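Local coordinates for odorant binding protein 4 (Chrysopa pallens, PDB 6JPM) that probably binds small odorant molecules, as a secreted helical protein of the PBP/GOBP family of insect odorant-binding proteins, at residues 15-20 / 51-56. Residues are numbered along the deposited sequence; the frame is centred on the assembly and turned at random.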
loop_
_atom_site.group_PDB
_atom_site.type_symbol
_atom_site.label_atom_id
_atom_site.label_comp_id
_atom_site.label_asym_id
_atom_site.label_seq_id
_atom_site.Cartn_x
_atom_site.Cartn_y
_atom_site.Cartn_z
ATOM N N ARG A 15 -2.997 -10.136 -2.040
ATOM C CA ARG A 15 -2.888 -10.062 -3.490
ATOM C C ARG A 15 -3.820 -11.063 -4.153
ATOM O O ARG A 15 -4.515 -10.724 -5.115
ATOM C CB ARG A 15 -1.446 -10.289 -3.932
ATOM C CG ARG A 15 -1.268 -10.114 -5.437
ATOM C CD ARG A 15 -0.265 -11.052 -5.937
ATOM N NE ARG A 15 -0.275 -11.190 -7.385
ATOM C CZ ARG A 15 0.757 -10.854 -8.139
ATOM N NH1 ARG A 15 1.831 -10.358 -7.560
ATOM N NH2 ARG A 15 0.723 -11.014 -9.459
ATOM N N LYS A 16 -3.853 -12.296 -3.639
ATOM C CA LYS A 16 -4.714 -13.344 -4.184
ATOM C C LYS A 16 -6.176 -12.933 -4.169
ATOM O O LYS A 16 -6.939 -13.319 -5.054
ATOM C CB LYS A 16 -4.549 -14.636 -3.378
ATOM C CG LYS A 16 -3.279 -15.403 -3.631
ATOM C CD LYS A 16 -3.284 -16.655 -2.762
ATOM C CE LYS A 16 -2.078 -17.536 -2.991
ATOM N NZ LYS A 16 -2.002 -18.576 -1.918
ATOM N N MET A 17 -6.587 -12.140 -3.185
ATOM C CA MET A 17 -7.962 -11.662 -3.194
ATOM C C MET A 17 -8.142 -10.460 -4.121
ATOM O O MET A 17 -9.108 -10.408 -4.892
ATOM C CB MET A 17 -8.386 -11.309 -1.775
ATOM C CG MET A 17 -9.664 -10.504 -1.756
ATOM S SD MET A 17 -9.864 -9.681 -0.186
ATOM C CE MET A 17 -8.402 -8.663 -0.163
ATOM N N CYS A 18 -7.220 -9.494 -4.081
ATOM C CA CYS A 18 -7.446 -8.225 -4.774
ATOM C C CYS A 18 -7.132 -8.269 -6.260
ATOM O O CYS A 18 -7.703 -7.483 -7.025
ATOM C CB CYS A 18 -6.613 -7.120 -4.132
ATOM S SG CYS A 18 -7.345 -6.576 -2.570
ATOM N N GLN A 19 -6.206 -9.128 -6.697
ATOM C CA GLN A 19 -5.887 -9.133 -8.122
ATOM C C GLN A 19 -7.063 -9.624 -8.960
ATOM O O GLN A 19 -7.432 -8.920 -9.919
ATOM C CB GLN A 19 -4.604 -9.936 -8.384
ATOM C CG GLN A 19 -4.306 -10.136 -9.880
ATOM C CD GLN A 19 -2.914 -10.707 -10.157
ATOM O OE1 GLN A 19 -2.354 -11.424 -9.329
ATOM N NE2 GLN A 19 -2.357 -10.387 -11.313
ATOM N N PRO A 20 -7.704 -10.763 -8.675
ATOM C CA PRO A 20 -8.870 -11.167 -9.475
ATOM C C PRO A 20 -10.028 -10.190 -9.396
ATOM O O PRO A 20 -10.832 -10.128 -10.328
ATOM C CB PRO A 20 -9.281 -12.523 -8.875
ATOM C CG PRO A 20 -8.201 -12.938 -7.991
ATOM C CD PRO A 20 -7.401 -11.742 -7.613
ATOM N N LEU A 51 -5.144 -1.417 0.131
ATOM C CA LEU A 51 -5.107 -0.519 1.281
ATOM C C LEU A 51 -6.440 -0.483 2.021
ATOM O O LEU A 51 -6.458 -0.261 3.231
ATOM C CB LEU A 51 -4.679 0.880 0.842
ATOM C CG LEU A 51 -3.203 0.968 0.452
ATOM C CD1 LEU A 51 -2.966 2.164 -0.456
ATOM C CD2 LEU A 51 -2.321 1.050 1.729
ATOM N N GLU A 52 -7.560 -0.711 1.334
ATOM C CA GLU A 52 -8.810 -0.921 2.067
ATOM C C GLU A 52 -8.742 -2.199 2.900
ATOM O O GLU A 52 -9.142 -2.213 4.066
ATOM C CB GLU A 52 -10.000 -0.986 1.110
ATOM C CG GLU A 52 -10.554 0.376 0.688
ATOM C CD GLU A 52 -11.817 0.239 -0.155
ATOM O OE1 GLU A 52 -12.198 -0.915 -0.456
ATOM O OE2 GLU A 52 -12.423 1.269 -0.523
ATOM N N THR A 53 -8.209 -3.272 2.320
ATOM C CA THR A 53 -8.088 -4.532 3.050
ATOM C C THR A 53 -7.165 -4.399 4.251
ATOM O O THR A 53 -7.419 -5.012 5.291
ATOM C CB THR A 53 -7.600 -5.623 2.104
ATOM O OG1 THR A 53 -8.553 -5.767 1.054
ATOM C CG2 THR A 53 -7.435 -6.959 2.827
ATOM N N MET A 54 -6.111 -3.592 4.142
ATOM C CA MET A 54 -5.264 -3.306 5.292
ATOM C C MET A 54 -5.906 -2.336 6.275
ATOM O O MET A 54 -5.324 -2.094 7.339
ATOM C CB MET A 54 -3.922 -2.728 4.840
ATOM C CG MET A 54 -3.074 -3.702 4.015
ATOM S SD MET A 54 -1.692 -2.829 3.234
ATOM C CE MET A 54 -0.581 -2.607 4.630
ATOM N N LYS A 55 -7.064 -1.762 5.931
ATOM C CA LYS A 55 -7.788 -0.760 6.713
ATOM C C LYS A 55 -7.046 0.569 6.803
ATOM O O LYS A 55 -7.443 1.436 7.582
ATOM C CB LYS A 55 -8.125 -1.278 8.116
ATOM C CG LYS A 55 -9.149 -2.408 8.078
ATOM C CD LYS A 55 -9.359 -3.040 9.444
ATOM C CE LYS A 55 -8.204 -3.956 9.815
ATOM N NZ LYS A 55 -8.546 -4.811 10.986
ATOM N N ILE A 56 -5.995 0.757 6.008
ATOM C CA ILE A 56 -5.244 2.009 5.974
ATOM C C ILE A 56 -6.000 3.081 5.189
ATOM O O ILE A 56 -5.911 4.270 5.507
ATOM C CB ILE A 56 -3.843 1.737 5.381
ATOM C CG1 ILE A 56 -3.060 0.787 6.303
ATOM C CG2 ILE A 56 -3.071 3.032 5.155
ATOM C CD1 ILE A 56 -2.730 1.398 7.679
#
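Met17 and Cys18 of helix 4-22 meet the single residue Thr53 in the last turn of helix 41-53, a small worked example of side-chain packing next to a disulfide, here Cys18-Cys49, that joins two helices. Within the first helix Arg15 NE bonds Gln19 OE1 (2.9 Å), and both side chains also reach Asp26. Met17 does most of the touching. Its CG lies anti to the backbone N (chi1 166°) and the chain then bends at chi3 (60°), bringing the methyl tip to tip with Thr53. Met17 CE stands 3.1 Å from Thr53 OG1, a tight approach. The same Met17 CE lies 3.6 Å from Thr53 CG2. Cys18 follows, with Cys18 SG 3.9 Å from Thr53 OG1 and bonded to Cys49, one turn earlier in the second helix; this is one of the three disulfides characteristic of the family. Lys55 is the first residue to leave helical phi/psi, in a Schellman motif whose bonds run from Lys55 N to Glu52 O and, weakly, from Ile56 N to Leu51 O. No hydrogen bond crosses between the segments. The Thr53 hydroxyl gives its proton to Cys49 O within its own helix, so Met17 CE and Cys18 SG meet that oxygen without a hydrogen bond, and the contact is small (88 Å² in all), a matter of van der Waals packing beside the disulfide.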